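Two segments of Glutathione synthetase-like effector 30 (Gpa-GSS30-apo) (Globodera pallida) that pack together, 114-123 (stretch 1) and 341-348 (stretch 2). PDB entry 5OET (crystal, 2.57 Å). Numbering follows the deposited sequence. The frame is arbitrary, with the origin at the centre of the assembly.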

# COMPACT_ATOMS: atom_id res chain seq x y z
N LEU A 114 -32.55 -2.36 14.79
CA LEU A 114 -33.14 -1.40 15.74
C LEU A 114 -33.03 0.05 15.27
O LEU A 114 -33.98 0.80 15.33
CB LEU A 114 -32.49 -1.55 17.11
CG LEU A 114 -32.78 -0.47 18.15
CD1 LEU A 114 -34.26 -0.42 18.46
CD2 LEU A 114 -31.99 -0.72 19.42
N TYR A 115 -31.84 0.47 14.84
CA TYR A 115 -31.63 1.84 14.41
C TYR A 115 -32.27 2.11 13.05
O TYR A 115 -32.72 3.23 12.80
CB TYR A 115 -30.13 2.17 14.38
CG TYR A 115 -29.59 2.40 15.76
CD1 TYR A 115 -29.72 3.62 16.37
CD2 TYR A 115 -28.96 1.38 16.45
CE1 TYR A 115 -29.24 3.83 17.65
CE2 TYR A 115 -28.48 1.56 17.73
CZ TYR A 115 -28.61 2.79 18.32
OH TYR A 115 -28.12 2.95 19.59
N PHE A 116 -32.33 1.10 12.18
CA PHE A 116 -33.04 1.23 10.92
C PHE A 116 -34.51 1.51 11.13
O PHE A 116 -35.05 2.43 10.55
CB PHE A 116 -32.85 -0.02 10.06
CG PHE A 116 -33.63 0.02 8.78
CD1 PHE A 116 -33.40 1.03 7.87
CD2 PHE A 116 -34.61 -0.93 8.50
CE1 PHE A 116 -34.13 1.10 6.69
CE2 PHE A 116 -35.32 -0.89 7.32
CZ PHE A 116 -35.09 0.14 6.42
N ARG A 117 -35.15 0.72 11.98
CA ARG A 117 -36.59 0.84 12.27
C ARG A 117 -36.96 2.08 13.06
O ARG A 117 -38.01 2.67 12.83
CB ARG A 117 -37.06 -0.40 13.01
CG ARG A 117 -37.06 -1.64 12.14
CD ARG A 117 -37.35 -2.91 12.94
NE ARG A 117 -37.08 -4.11 12.15
CZ ARG A 117 -37.27 -5.37 12.56
NH1 ARG A 117 -37.74 -5.63 13.78
NH2 ARG A 117 -36.98 -6.38 11.74
N ALA A 118 -36.10 2.48 13.98
CA ALA A 118 -36.22 3.78 14.63
C ALA A 118 -36.11 4.94 13.64
O ALA A 118 -36.79 5.95 13.79
CB ALA A 118 -35.17 3.93 15.70
N SER A 119 -35.24 4.80 12.65
CA SER A 119 -35.07 5.80 11.59
C SER A 119 -36.24 5.89 10.60
O SER A 119 -36.45 6.94 10.00
CB SER A 119 -33.76 5.54 10.84
OG SER A 119 -32.67 5.60 11.74
N CYS A 120 -36.99 4.81 10.45
CA CYS A 120 -38.27 4.80 9.71
C CYS A 120 -39.47 5.41 10.46
O CYS A 120 -40.56 5.41 9.92
CB CYS A 120 -38.64 3.35 9.31
SG CYS A 120 -37.45 2.51 8.23
N ASP A 121 -39.27 5.90 11.69
CA ASP A 121 -40.37 6.40 12.54
C ASP A 121 -40.00 7.80 13.04
O ASP A 121 -39.60 7.97 14.20
CB ASP A 121 -40.60 5.42 13.72
CG ASP A 121 -41.90 5.72 14.51
OD1 ASP A 121 -42.56 6.76 14.28
OD2 ASP A 121 -42.27 4.88 15.38
N TYR A 122 -40.14 8.79 12.15
CA TYR A 122 -39.78 10.18 12.43
C TYR A 122 -40.47 10.76 13.68
O TYR A 122 -39.83 11.47 14.48
CB TYR A 122 -40.09 11.08 11.23
CG TYR A 122 -39.54 12.50 11.32
CD1 TYR A 122 -38.25 12.76 11.81
CD2 TYR A 122 -40.28 13.59 10.89
CE1 TYR A 122 -37.73 14.04 11.89
CE2 TYR A 122 -39.76 14.89 10.95
CZ TYR A 122 -38.49 15.10 11.45
OH TYR A 122 -37.94 16.36 11.53
N GLU A 123 -41.75 10.48 13.85
CA GLU A 123 -42.43 10.93 15.06
C GLU A 123 -41.80 10.34 16.35
O GLU A 123 -41.72 11.05 17.35
CB GLU A 123 -43.96 10.79 14.95
CG GLU A 123 -44.66 12.14 14.69
CD GLU A 123 -44.66 13.05 15.94
OE1 GLU A 123 -43.97 14.10 15.93
OE2 GLU A 123 -45.34 12.70 16.94
N TYR A 341 -30.15 11.74 5.89
CA TYR A 341 -29.93 12.58 7.07
C TYR A 341 -30.71 12.17 8.31
O TYR A 341 -30.20 12.32 9.42
CB TYR A 341 -30.15 14.08 6.77
CG TYR A 341 -28.85 14.81 6.64
CD1 TYR A 341 -28.14 15.17 7.78
CD2 TYR A 341 -28.30 15.12 5.39
CE1 TYR A 341 -26.92 15.83 7.68
CE2 TYR A 341 -27.09 15.79 5.28
CZ TYR A 341 -26.40 16.14 6.43
OH TYR A 341 -25.19 16.80 6.38
N ILE A 342 -31.91 11.62 8.13
CA ILE A 342 -32.74 11.11 9.25
C ILE A 342 -31.96 10.21 10.22
O ILE A 342 -32.25 10.20 11.42
CB ILE A 342 -34.01 10.38 8.73
CG1 ILE A 342 -34.96 10.02 9.87
CG2 ILE A 342 -33.68 9.11 7.96
CD1 ILE A 342 -35.49 11.20 10.63
N PHE A 343 -30.96 9.48 9.70
CA PHE A 343 -30.17 8.57 10.52
C PHE A 343 -29.26 9.30 11.49
O PHE A 343 -28.94 8.75 12.55
CB PHE A 343 -29.36 7.62 9.66
CG PHE A 343 -30.17 6.51 9.09
CD1 PHE A 343 -31.05 6.74 8.06
CD2 PHE A 343 -30.06 5.24 9.59
CE1 PHE A 343 -31.80 5.72 7.52
CE2 PHE A 343 -30.81 4.21 9.05
CZ PHE A 343 -31.69 4.45 8.02
N ALA A 344 -28.85 10.52 11.15
CA ALA A 344 -28.10 11.36 12.08
C ALA A 344 -28.90 11.68 13.35
O ALA A 344 -28.31 11.78 14.43
CB ALA A 344 -27.66 12.65 11.42
N LEU A 345 -30.22 11.83 13.22
CA LEU A 345 -31.11 12.02 14.36
C LEU A 345 -31.24 10.73 15.22
O LEU A 345 -31.29 10.79 16.45
CB LEU A 345 -32.49 12.51 13.87
CG LEU A 345 -33.48 13.04 14.90
CD1 LEU A 345 -32.93 14.22 15.67
CD2 LEU A 345 -34.78 13.44 14.21
N SER A 346 -31.27 9.57 14.58
CA SER A 346 -31.36 8.30 15.32
C SER A 346 -30.03 7.82 15.92
O SER A 346 -30.00 6.78 16.57
CB SER A 346 -31.97 7.19 14.44
OG SER A 346 -31.01 6.60 13.58
N HIS A 347 -28.94 8.55 15.70
CA HIS A 347 -27.63 8.16 16.27
C HIS A 347 -27.05 9.22 17.21
O HIS A 347 -25.88 9.17 17.57
CB HIS A 347 -26.66 7.83 15.14
CG HIS A 347 -26.96 6.54 14.46
ND1 HIS A 347 -28.13 6.32 13.76
CD2 HIS A 347 -26.25 5.39 14.37
CE1 HIS A 347 -28.12 5.09 13.27
NE2 HIS A 347 -26.99 4.51 13.63
N THR A 348 -27.86 10.16 17.64
CA THR A 348 -27.43 11.02 18.72
C THR A 348 -27.19 10.15 19.94
O THR A 348 -27.71 9.04 20.05
CB THR A 348 -28.46 12.12 19.08
OG1 THR A 348 -29.68 11.53 19.57
CG2 THR A 348 -28.75 13.02 17.87

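What fills the apolar centre? The helix of stretch 1 comes closest at Ser-119, where Ser-119 CA lies 5.7 Å from Phe-343 CA. Ser-119 CB sits 3.6 Å from the centroid of the Phe-343 ring, almost on the ring normal, so its C-H bonds meet the pi cloud. At the edge of the same ring, Phe-343 CZ touches Phe-116 CD1 at 3.8 Å.

How does the contact extend past the end of the helix? After the turn at Cys-120 and Asp-121, Tyr-122 starts the next helix, and its t rotamer brings the ring to two aliphatic side chains. Tyr-122 CD1 lies 3.4 Å from Ile-342 CD1, while the ring edge meets Leu-345, with Tyr-122 CE1 3.8 Å from Leu-345 CD2.

What happens where Tyr-115 meets the turn from Leu-345 to Thr-348? Its ring lies obliquely against that of His-347, and its edge approaches backbone oxygen, Tyr-115 CD1 to Ser-346 O being 3.2 Å.

Which polar groups tie the stretches together? Ser-119 OG and Ser-346 OG are hydrogen-bonded at 2.7 Å. Ser-119 OG also donates to Tyr-115 O (2.6 Å), within its own helix. Within stretch 2, His-347 ND1 donates a hydrogen bond to Phe-343 O at 2.8 Å, bracing the turn that carries Ser-346.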